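Local coordinates for hypothetical protein TTHA1785 (PDB 2EPG) that probably joins broken RNA ends as a GTP- and manganese-dependent RNA ligase of the RtcB family, acting through a guanylylated histidine, at residues Thr21-Arg26 with Asp33-Ala38; Val111-Ser116 with Thr242-Thr247; Asn214-Val219 with Gly385-Tyr390. One frame throughout, in Å; residues are numbered along the deposited sequence.

Interaction 1 of 3, residues Thr21-Arg26 with Asp33-Ala38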
loop_
_atom_site.group_PDB
_atom_site.type_symbol
_atom_site.label_atom_id
_atom_site.label_comp_id
_atom_site.label_asym_id
_atom_site.label_seq_id
_atom_site.Cartn_x
_atom_site.Cartn_y
_atom_site.Cartn_z
ATOM N N THR A 21 21.742 5.978 2.794
ATOM C CA THR A 21 21.498 6.041 1.354
ATOM C C THR A 21 22.685 5.532 0.515
ATOM O O THR A 21 23.805 6.064 0.614
ATOM C CB THR A 21 21.167 7.487 0.954
ATOM O OG1 THR A 21 20.127 7.984 1.814
ATOM C CG2 THR A 21 20.710 7.565 -0.492
ATOM N N TYR A 22 22.433 4.517 -0.318
ATOM C CA TYR A 22 23.467 3.918 -1.176
ATOM C C TYR A 22 23.142 3.959 -2.667
ATOM O O TYR A 22 21.988 3.814 -3.082
ATOM C CB TYR A 22 23.720 2.472 -0.757
ATOM C CG TYR A 22 24.084 2.355 0.707
ATOM C CD1 TYR A 22 25.353 2.724 1.164
ATOM C CD2 TYR A 22 23.141 1.927 1.646
ATOM C CE1 TYR A 22 25.676 2.674 2.525
ATOM C CE2 TYR A 22 23.446 1.873 3.011
ATOM C CZ TYR A 22 24.716 2.248 3.442
ATOM O OH TYR A 22 25.015 2.199 4.784
ATOM N N ARG A 23 24.186 4.132 -3.466
ATOM C CA ARG A 23 24.063 4.235 -4.899
ATOM C C ARG A 23 24.796 3.096 -5.613
ATOM O O ARG A 23 25.910 2.728 -5.237
ATOM C CB ARG A 23 24.627 5.589 -5.320
ATOM C CG ARG A 23 24.665 5.868 -6.783
ATOM C CD ARG A 23 25.859 6.753 -7.070
ATOM N NE ARG A 23 25.970 6.976 -8.496
ATOM C CZ ARG A 23 27.106 7.018 -9.175
ATOM N NH1 ARG A 23 27.057 7.222 -10.477
ATOM N NH2 ARG A 23 28.276 6.861 -8.563
ATOM N N ILE A 24 24.133 2.512 -6.608
ATOM C CA ILE A 24 24.708 1.451 -7.431
ATOM C C ILE A 24 24.961 2.162 -8.745
ATOM O O ILE A 24 24.041 2.375 -9.535
ATOM C CB ILE A 24 23.711 0.301 -7.670
ATOM C CG1 ILE A 24 23.416 -0.409 -6.350
ATOM C CG2 ILE A 24 24.272 -0.671 -8.711
ATOM C CD1 ILE A 24 22.212 -1.321 -6.395
ATOM N N PRO A 25 26.207 2.568 -8.993
ATOM C CA PRO A 25 26.430 3.261 -10.261
ATOM C C PRO A 25 26.104 2.426 -11.503
ATOM O O PRO A 25 26.271 1.206 -11.525
ATOM C CB PRO A 25 27.895 3.708 -10.166
ATOM C CG PRO A 25 28.501 2.753 -9.183
ATOM C CD PRO A 25 27.425 2.532 -8.165
ATOM N N ARG A 26 25.618 3.104 -12.532
ATOM C CA ARG A 26 25.234 2.456 -13.779
ATOM C C ARG A 26 26.357 1.592 -14.351
ATOM O O ARG A 26 27.471 2.065 -14.531
ATOM C CB ARG A 26 24.857 3.516 -14.806
ATOM C CG ARG A 26 23.891 3.040 -15.848
ATOM C CD ARG A 26 24.162 3.676 -17.204
ATOM N NE ARG A 26 25.137 2.890 -17.957
ATOM C CZ ARG A 26 26.457 3.013 -17.846
ATOM N NH1 ARG A 26 27.256 2.239 -18.570
ATOM N NH2 ARG A 26 26.980 3.927 -17.033
ATOM N N ASP A 33 21.433 4.832 -12.874
ATOM C CA ASP A 33 21.931 4.402 -11.583
ATOM C C ASP A 33 20.729 3.842 -10.807
ATOM O O ASP A 33 19.570 4.111 -11.143
ATOM C CB ASP A 33 22.439 5.595 -10.752
ATOM C CG ASP A 33 23.724 6.210 -11.284
ATOM O OD1 ASP A 33 24.431 5.562 -12.081
ATOM O OD2 ASP A 33 24.031 7.358 -10.872
ATOM N N ALA A 34 21.013 3.085 -9.760
ATOM C CA ALA A 34 19.981 2.594 -8.873
ATOM C C ALA A 34 20.378 3.185 -7.512
ATOM O O ALA A 34 21.562 3.433 -7.258
ATOM C CB ALA A 34 19.998 1.080 -8.807
ATOM N N VAL A 35 19.403 3.446 -6.654
ATOM C CA VAL A 35 19.696 3.958 -5.326
ATOM C C VAL A 35 18.836 3.197 -4.334
ATOM O O VAL A 35 17.655 2.973 -4.590
ATOM C CB VAL A 35 19.378 5.478 -5.216
ATOM C CG1 VAL A 35 19.281 5.882 -3.750
ATOM C CG2 VAL A 35 20.444 6.300 -5.926
ATOM N N PHE A 36 19.419 2.762 -3.221
ATOM C CA PHE A 36 18.641 2.058 -2.204
ATOM C C PHE A 36 18.934 2.600 -0.810
ATOM O O PHE A 36 20.028 3.099 -0.539
ATOM C CB PHE A 36 18.864 0.531 -2.247
ATOM C CG PHE A 36 20.263 0.088 -1.907
ATOM C CD1 PHE A 36 21.253 0.048 -2.885
ATOM C CD2 PHE A 36 20.580 -0.319 -0.615
ATOM C CE1 PHE A 36 22.544 -0.391 -2.585
ATOM C CE2 PHE A 36 21.869 -0.759 -0.296
ATOM C CZ PHE A 36 22.856 -0.797 -1.286
ATOM N N PHE A 37 17.936 2.532 0.062
ATOM C CA PHE A 37 18.083 3.028 1.418
ATOM C C PHE A 37 18.256 1.855 2.374
ATOM O O PHE A 37 17.527 0.865 2.294
ATOM C CB PHE A 37 16.857 3.877 1.802
ATOM C CG PHE A 37 16.524 4.955 0.798
ATOM C CD1 PHE A 37 15.640 4.708 -0.248
ATOM C CD2 PHE A 37 17.131 6.202 0.872
ATOM C CE1 PHE A 37 15.368 5.685 -1.206
ATOM C CE2 PHE A 37 16.871 7.190 -0.078
ATOM C CZ PHE A 37 15.989 6.933 -1.121
ATOM N N ALA A 38 19.226 1.951 3.279
ATOM C CA ALA A 38 19.446 0.857 4.215
ATOM C C ALA A 38 20.288 1.231 5.425
ATOM O O ALA A 38 20.875 2.306 5.487
ATOM C CB ALA A 38 20.084 -0.310 3.488
#
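Thr21 opens the strand with OG1 at the edge of the Phe37 ring, near its plane and 3.6 Å from Phe37 CD2, and with CG2 against Val35 CG1; OG1 hydrogen-bonds to the carbonyl of Pro19. At the hydrogen-bonded pair Tyr22-Phe36, Phe36 stands in the crowded position between its N and carbonyl carbon (chi1 65°), which turns one ring face to Tyr22 CB, 3.6 Å from the Phe36 ring centroid, a CH-pi contact. The Tyr22 hydroxyl is hydrogen-bonded to Lys40 NZ. Arg23, CG anti to its N, makes a side-on salt bridge, NE and NH1 each 3.1 Å from Asp33 OD2, which lies in the guanidinium plane but is met from above the carboxylate plane. Ile24 and Ala34 exchange backbone bonds, and Ile24 CG1 lies at the edge of the Phe36 ring, 3.9 Å from Phe36 CE1. Past the strand, Arg26 N donates to Asp33 OD1 at 2.8 Å. An alanine at Asp33 would lose both carboxylate oxygens and would probably loosen the turn end of this beta hairpin. The chemistry is therefore divided: Tyr22, Ile24, Ala34 and Phe36 pack toward helices 40-48 and 52-60, while one carboxylate ties a side chain and a backbone N-H at the turn.

Interaction 2 of 3, residues Val111-Ser116 with Thr242-Thr247; sequences VRLLAS and TVLIHT
The imidazole of His246, a predicted ligand of the second manganese ion, has Val111 CG2 over one face, a methyl group 4.3 Å from His246 CD2 and offset toward the rim of the ring. The Phe216 ring also meets this imidazole, with the planes at about 45°, and Cys109 and Pro384 touch the histidine from loops. The other branch of Val111, CG1, is anti to the backbone N and runs obliquely into the fork of Leu244, 3.5 Å from Leu244 CG. Further along the same face, Leu113 also sends its CG anti to N, and the turn at chi2 (65°) brings CD1 across the neighbouring strand, 3.8 Å from Thr242 CB and 4.0 Å from Leu244 CB. The hydroxyl of Thr242 is taken up by Gln220.

These side chains hang on two antiparallel strands, part of 110-119 and 240-247, within the central beta structure of the RtcB fold; strand 332-347 flanks the first and 216-225 the second. Four backbone bonds join the pair, Arg112 exchanging both with Ile245 and Leu114 both with Val243. Ile245 N to Arg112 O is the straightest, at 176° and 2.8 Å. Arg112 O also takes a CA-H...O contact from Leu244 CA, 3.4 Å away.

On the face of Arg112, Leu114, Val243 and Ile245, Leu114 CB and Val243 CB sit side by side, 4.2 Å apart. Helix 288-321 lies over this side. Arg112 leads its guanidinium off the strand pair: NE forms a salt bridge with Asp336, which probably offsets the buried charge, and NH1 is hydrogen-bonded to Gln309.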
loop_
_atom_site.group_PDB
_atom_site.type_symbol
_atom_site.label_atom_id
_atom_site.label_comp_id
_atom_site.label_asym_id
_atom_site.label_seq_id
_atom_site.Cartn_x
_atom_site.Cartn_y
_atom_site.Cartn_z
ATOM N N VAL A 111 -3.487 -0.295 2.941
ATOM C CA VAL A 111 -3.848 -0.127 4.333
ATOM C C VAL A 111 -4.760 1.056 4.599
ATOM O O VAL A 111 -4.574 2.126 4.032
ATOM C CB VAL A 111 -2.567 0.090 5.190
ATOM C CG1 VAL A 111 -2.909 0.078 6.664
ATOM C CG2 VAL A 111 -1.523 -0.974 4.851
ATOM N N ARG A 112 -5.741 0.855 5.470
ATOM C CA ARG A 112 -6.604 1.944 5.878
ATOM C C ARG A 112 -6.508 2.011 7.402
ATOM O O ARG A 112 -6.550 0.972 8.082
ATOM C CB ARG A 112 -8.063 1.715 5.491
ATOM C CG ARG A 112 -8.983 2.760 6.133
ATOM C CD ARG A 112 -10.423 2.764 5.631
ATOM N NE ARG A 112 -10.573 3.116 4.218
ATOM C CZ ARG A 112 -11.696 3.619 3.707
ATOM N NH1 ARG A 112 -11.798 3.912 2.417
ATOM N NH2 ARG A 112 -12.717 3.873 4.503
ATOM N N LEU A 113 -6.363 3.222 7.935
ATOM C CA LEU A 113 -6.318 3.394 9.376
ATOM C C LEU A 113 -7.470 4.295 9.826
ATOM O O LEU A 113 -7.606 5.434 9.357
ATOM C CB LEU A 113 -4.988 4.020 9.830
ATOM C CG LEU A 113 -4.818 4.200 11.351
ATOM C CD1 LEU A 113 -4.769 2.836 12.053
ATOM C CD2 LEU A 113 -3.523 4.933 11.648
ATOM N N LEU A 114 -8.304 3.766 10.720
ATOM C CA LEU A 114 -9.405 4.530 11.279
ATOM C C LEU A 114 -8.906 5.021 12.651
ATOM O O LEU A 114 -8.195 4.292 13.352
ATOM C CB LEU A 114 -10.651 3.639 11.472
ATOM C CG LEU A 114 -11.238 2.890 10.267
ATOM C CD1 LEU A 114 -12.514 2.143 10.677
ATOM C CD2 LEU A 114 -11.543 3.884 9.156
ATOM N N ALA A 115 -9.266 6.250 13.011
ATOM C CA ALA A 115 -8.882 6.840 14.288
ATOM C C ALA A 115 -10.169 7.190 15.029
ATOM O O ALA A 115 -11.034 7.860 14.471
ATOM C CB ALA A 115 -8.051 8.100 14.051
ATOM N N SER A 116 -10.298 6.762 16.279
ATOM C CA SER A 116 -11.526 7.021 17.035
ATOM C C SER A 116 -11.367 8.017 18.188
ATOM O O SER A 116 -10.259 8.483 18.466
ATOM C CB SER A 116 -12.048 5.719 17.622
ATOM O OG SER A 116 -11.255 5.356 18.742
ATOM N N THR A 242 -7.372 2.763 17.619
ATOM C CA THR A 242 -7.383 2.833 16.158
ATOM C C THR A 242 -7.696 1.447 15.600
ATOM O O THR A 242 -7.652 0.443 16.319
ATOM C CB THR A 242 -6.016 3.311 15.570
ATOM O OG1 THR A 242 -4.995 2.359 15.878
ATOM C CG2 THR A 242 -5.613 4.672 16.150
ATOM N N VAL A 243 -8.038 1.411 14.322
ATOM C CA VAL A 243 -8.329 0.168 13.641
ATOM C C VAL A 243 -7.579 0.197 12.304
ATOM O O VAL A 243 -7.781 1.094 11.491
ATOM C CB VAL A 243 -9.848 0.014 13.404
ATOM C CG1 VAL A 243 -10.138 -1.334 12.722
ATOM C CG2 VAL A 243 -10.599 0.128 14.745
ATOM N N LEU A 244 -6.714 -0.788 12.090
ATOM C CA LEU A 244 -5.938 -0.862 10.862
ATOM C C LEU A 244 -6.444 -2.017 9.998
ATOM O O LEU A 244 -6.496 -3.159 10.449
ATOM C CB LEU A 244 -4.444 -1.031 11.188
ATOM C CG LEU A 244 -3.451 -0.937 10.018
ATOM C CD1 LEU A 244 -2.076 -0.416 10.509
ATOM C CD2 LEU A 244 -3.311 -2.304 9.368
ATOM N N ILE A 245 -6.815 -1.693 8.760
ATOM C CA ILE A 245 -7.340 -2.663 7.790
ATOM C C ILE A 245 -6.293 -2.896 6.693
ATOM O O ILE A 245 -5.879 -1.965 6.004
ATOM C CB ILE A 245 -8.630 -2.125 7.131
ATOM C CG1 ILE A 245 -9.687 -1.850 8.206
ATOM C CG2 ILE A 245 -9.147 -3.123 6.101
ATOM C CD1 ILE A 245 -10.839 -0.926 7.731
ATOM N N HIS A 246 -5.882 -4.148 6.544
ATOM C CA HIS A 246 -4.869 -4.541 5.576
ATOM C C HIS A 246 -5.455 -5.564 4.624
ATOM O O HIS A 246 -5.722 -6.706 5.021
ATOM C CB HIS A 246 -3.681 -5.169 6.303
ATOM C CG HIS A 246 -2.454 -5.309 5.456
ATOM N ND1 HIS A 246 -2.501 -5.656 4.122
ATOM C CD2 HIS A 246 -1.142 -5.166 5.759
ATOM C CE1 HIS A 246 -1.272 -5.717 3.641
ATOM N NE2 HIS A 246 -0.430 -5.423 4.613
ATOM N N THR A 247 -5.673 -5.146 3.380
ATOM C CA THR A 247 -6.211 -6.021 2.357
ATOM C C THR A 247 -6.156 -5.330 0.988
ATOM O O THR A 247 -5.860 -4.119 0.897
ATOM C CB THR A 247 -7.659 -6.458 2.677
ATOM O OG1 THR A 247 -8.071 -7.435 1.716
ATOM C CG2 THR A 247 -8.618 -5.260 2.632
#

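Interaction 3 of 3, residues Asn214-Val219 with Gly385-Tyr390; sequences NHFLEV and GDMGRY
Residues 385-390 form a loop with a type II turn from Asp386 to Arg389, closed by Arg389 N to Asp386 O at 3.0 Å, and it faces the first residues of strand 216-225 with its nearest CA atoms, those of Phe216 and Met387, 7.5 Å apart. Side chains bridge that gap. Phe216 takes the crowded position between its N and carbonyl carbon (chi1 57°), and Met387, a selenomethionine in this model, meets it tip to tip. Met387 CG lies over one face of the ring, 3.9 Å from the Phe216 centroid, a CH-pi contact, while the selenium stands obliquely off the ring normal at 5.1 Å from the same centroid, a separate Met-aromatic contact. A bend at chi3 (95°) turns the methyl group back toward the root of the Phe216 side chain, near CG.

Glu218, also in the crowded position but extended beyond CG, points its carboxylate at the turn. Gly388 N gives a weak though nearly straight bond to Glu218 OE1, 3.5 Å long, and Glu218 OE2 is held more firmly by Gln220. Gly388 has the positive phi (71°) that the third position of a type II turn calls for. On the outer side of the loop, Arg389 NH2 pairs with Asp386 OD1 at 3.2 Å. Both segments carry predicted GMP contacts, and Met387 also packs on Lys486, so the strand start and this loop are consistent with two walls of the guanylate pocket of an RtcB ligase.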
loop_
_atom_site.group_PDB
_atom_site.type_symbol
_atom_site.label_atom_id
_atom_site.label_comp_id
_atom_site.label_asym_id
_atom_site.label_seq_id
_atom_site.Cartn_x
_atom_site.Cartn_y
_atom_site.Cartn_z
ATOM N N ASN A 214 -1.449 -12.721 4.463
ATOM C CA ASN A 214 -1.146 -11.694 5.444
ATOM C C ASN A 214 -2.153 -10.544 5.508
ATOM O O ASN A 214 -1.779 -9.403 5.777
ATOM C CB ASN A 214 0.261 -11.151 5.185
ATOM C CG ASN A 214 1.352 -12.117 5.636
ATOM O OD1 ASN A 214 1.206 -13.344 5.524
ATOM N ND2 ASN A 214 2.459 -11.567 6.137
ATOM N N HIS A 215 -3.426 -10.837 5.260
ATOM C CA HIS A 215 -4.457 -9.801 5.330
ATOM C C HIS A 215 -5.181 -9.916 6.667
ATOM O O HIS A 215 -5.428 -11.015 7.160
ATOM C CB HIS A 215 -5.455 -9.928 4.172
ATOM C CG HIS A 215 -4.837 -9.732 2.822
ATOM N ND1 HIS A 215 -4.068 -8.631 2.510
ATOM C CD2 HIS A 215 -4.867 -10.499 1.705
ATOM C CE1 HIS A 215 -3.651 -8.727 1.261
ATOM N NE2 HIS A 215 -4.121 -9.851 0.750
ATOM N N PHE A 216 -5.527 -8.777 7.250
ATOM C CA PHE A 216 -6.190 -8.773 8.540
ATOM C C PHE A 216 -6.714 -7.388 8.869
ATOM O O PHE A 216 -6.554 -6.426 8.116
ATOM C CB PHE A 216 -5.193 -9.178 9.620
ATOM C CG PHE A 216 -3.986 -8.289 9.670
ATOM C CD1 PHE A 216 -3.982 -7.141 10.449
ATOM C CD2 PHE A 216 -2.892 -8.542 8.851
ATOM C CE1 PHE A 216 -2.913 -6.250 10.410
ATOM C CE2 PHE A 216 -1.817 -7.660 8.803
ATOM C CZ PHE A 216 -1.827 -6.509 9.584
ATOM N N LEU A 217 -7.329 -7.309 10.031
ATOM C CA LEU A 217 -7.864 -6.075 10.531
ATOM C C LEU A 217 -7.495 -6.110 12.004
ATOM O O LEU A 217 -7.567 -7.162 12.625
ATOM C CB LEU A 217 -9.369 -6.088 10.317
ATOM C CG LEU A 217 -10.357 -5.246 11.110
ATOM C CD1 LEU A 217 -11.691 -5.246 10.374
ATOM C CD2 LEU A 217 -10.518 -5.809 12.517
ATOM N N GLU A 218 -7.029 -4.999 12.563
ATOM C CA GLU A 218 -6.742 -5.013 13.983
ATOM C C GLU A 218 -7.124 -3.734 14.707
ATOM O O GLU A 218 -7.014 -2.624 14.168
ATOM C CB GLU A 218 -5.278 -5.408 14.290
ATOM C CG GLU A 218 -4.173 -4.695 13.567
ATOM C CD GLU A 218 -2.785 -5.160 14.024
ATOM O OE1 GLU A 218 -2.531 -6.386 14.107
ATOM O OE2 GLU A 218 -1.942 -4.291 14.296
ATOM N N VAL A 219 -7.658 -3.925 15.913
ATOM C CA VAL A 219 -8.036 -2.822 16.783
ATOM C C VAL A 219 -6.764 -2.626 17.601
ATOM O O VAL A 219 -6.228 -3.590 18.153
ATOM C CB VAL A 219 -9.180 -3.199 17.728
ATOM C CG1 VAL A 219 -9.595 -1.971 18.552
ATOM C CG2 VAL A 219 -10.352 -3.740 16.929
ATOM N N GLY A 385 2.812 -3.655 10.798
ATOM C CA GLY A 385 3.840 -4.636 11.087
ATOM C C GLY A 385 3.182 -5.959 10.755
ATOM O O GLY A 385 2.191 -5.992 10.018
ATOM N N ASP A 386 3.712 -7.058 11.263
ATOM C CA ASP A 386 3.060 -8.334 11.009
ATOM C C ASP A 386 1.895 -8.342 11.982
ATOM O O ASP A 386 1.773 -7.438 12.812
ATOM C CB ASP A 386 4.002 -9.491 11.311
ATOM C CG ASP A 386 5.330 -9.334 10.619
ATOM O OD1 ASP A 386 6.052 -8.364 10.953
ATOM O OD2 ASP A 386 5.644 -10.164 9.736
HETATM N N MSE A 387 1.027 -9.337 11.882
HETATM C CA MSE A 387 -0.100 -9.400 12.800
HETATM C C MSE A 387 0.418 -9.485 14.230
HETATM O O MSE A 387 1.388 -10.195 14.515
HETATM C CB MSE A 387 -0.958 -10.621 12.507
HETATM C CG MSE A 387 -1.462 -10.684 11.093
HETATM SE SE MSE A 387 -2.414 -12.328 10.842
HETATM C CE MSE A 387 -4.184 -11.684 11.190
ATOM N N GLY A 388 -0.228 -8.748 15.125
ATOM C CA GLY A 388 0.181 -8.763 16.517
ATOM C C GLY A 388 1.507 -8.073 16.773
ATOM O O GLY A 388 2.078 -8.214 17.850
ATOM N N ARG A 389 1.999 -7.327 15.788
ATOM C CA ARG A 389 3.262 -6.605 15.933
ATOM C C ARG A 389 2.946 -5.113 15.867
ATOM O O ARG A 389 1.824 -4.736 15.532
ATOM C CB ARG A 389 4.211 -6.982 14.798
ATOM C CG ARG A 389 4.381 -8.477 14.607
ATOM C CD ARG A 389 5.135 -9.093 15.776
ATOM N NE ARG A 389 6.462 -8.501 15.910
ATOM C CZ ARG A 389 7.399 -8.540 14.965
ATOM N NH1 ARG A 389 8.579 -7.967 15.177
ATOM N NH2 ARG A 389 7.159 -9.158 13.810
ATOM N N TYR A 390 3.924 -4.266 16.177
ATOM C CA TYR A 390 3.717 -2.822 16.129
ATOM C C TYR A 390 3.454 -2.298 14.724
ATOM O O TYR A 390 3.968 -2.829 13.735
ATOM C CB TYR A 390 4.939 -2.064 16.628
ATOM C CG TYR A 390 5.230 -2.183 18.095
ATOM C CD1 TYR A 390 6.447 -2.710 18.540
ATOM C CD2 TYR A 390 4.314 -1.737 19.042
ATOM C CE1 TYR A 390 6.740 -2.787 19.892
ATOM C CE2 TYR A 390 4.598 -1.810 20.400
ATOM C CZ TYR A 390 5.813 -2.335 20.814
ATOM O OH TYR A 390 6.097 -2.399 22.154
#

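Interactions 2 and 3 are neighbours, their centres 10 Å apart, and they share a boundary: strands 240-247 and 216-225 lie side by side, with probable hydrogen bonds from Leu244 N to Glu218 O and from His246 N to Phe216 O, each 2.8 Å. Interaction 1 lies apart, its nearest atoms about 19 Å from those of interaction 2 and about 17 Å from those of interaction 3, away from the predicted sites. It is a local hairpin, partly buried, with a salt bridge at its turn. Interaction 2 is the buried one, held by backbone bonds and aliphatic packing, whereas interaction 3, strand against loop and again partly buried, relies on side chains and one weak bond beside the predicted pocket.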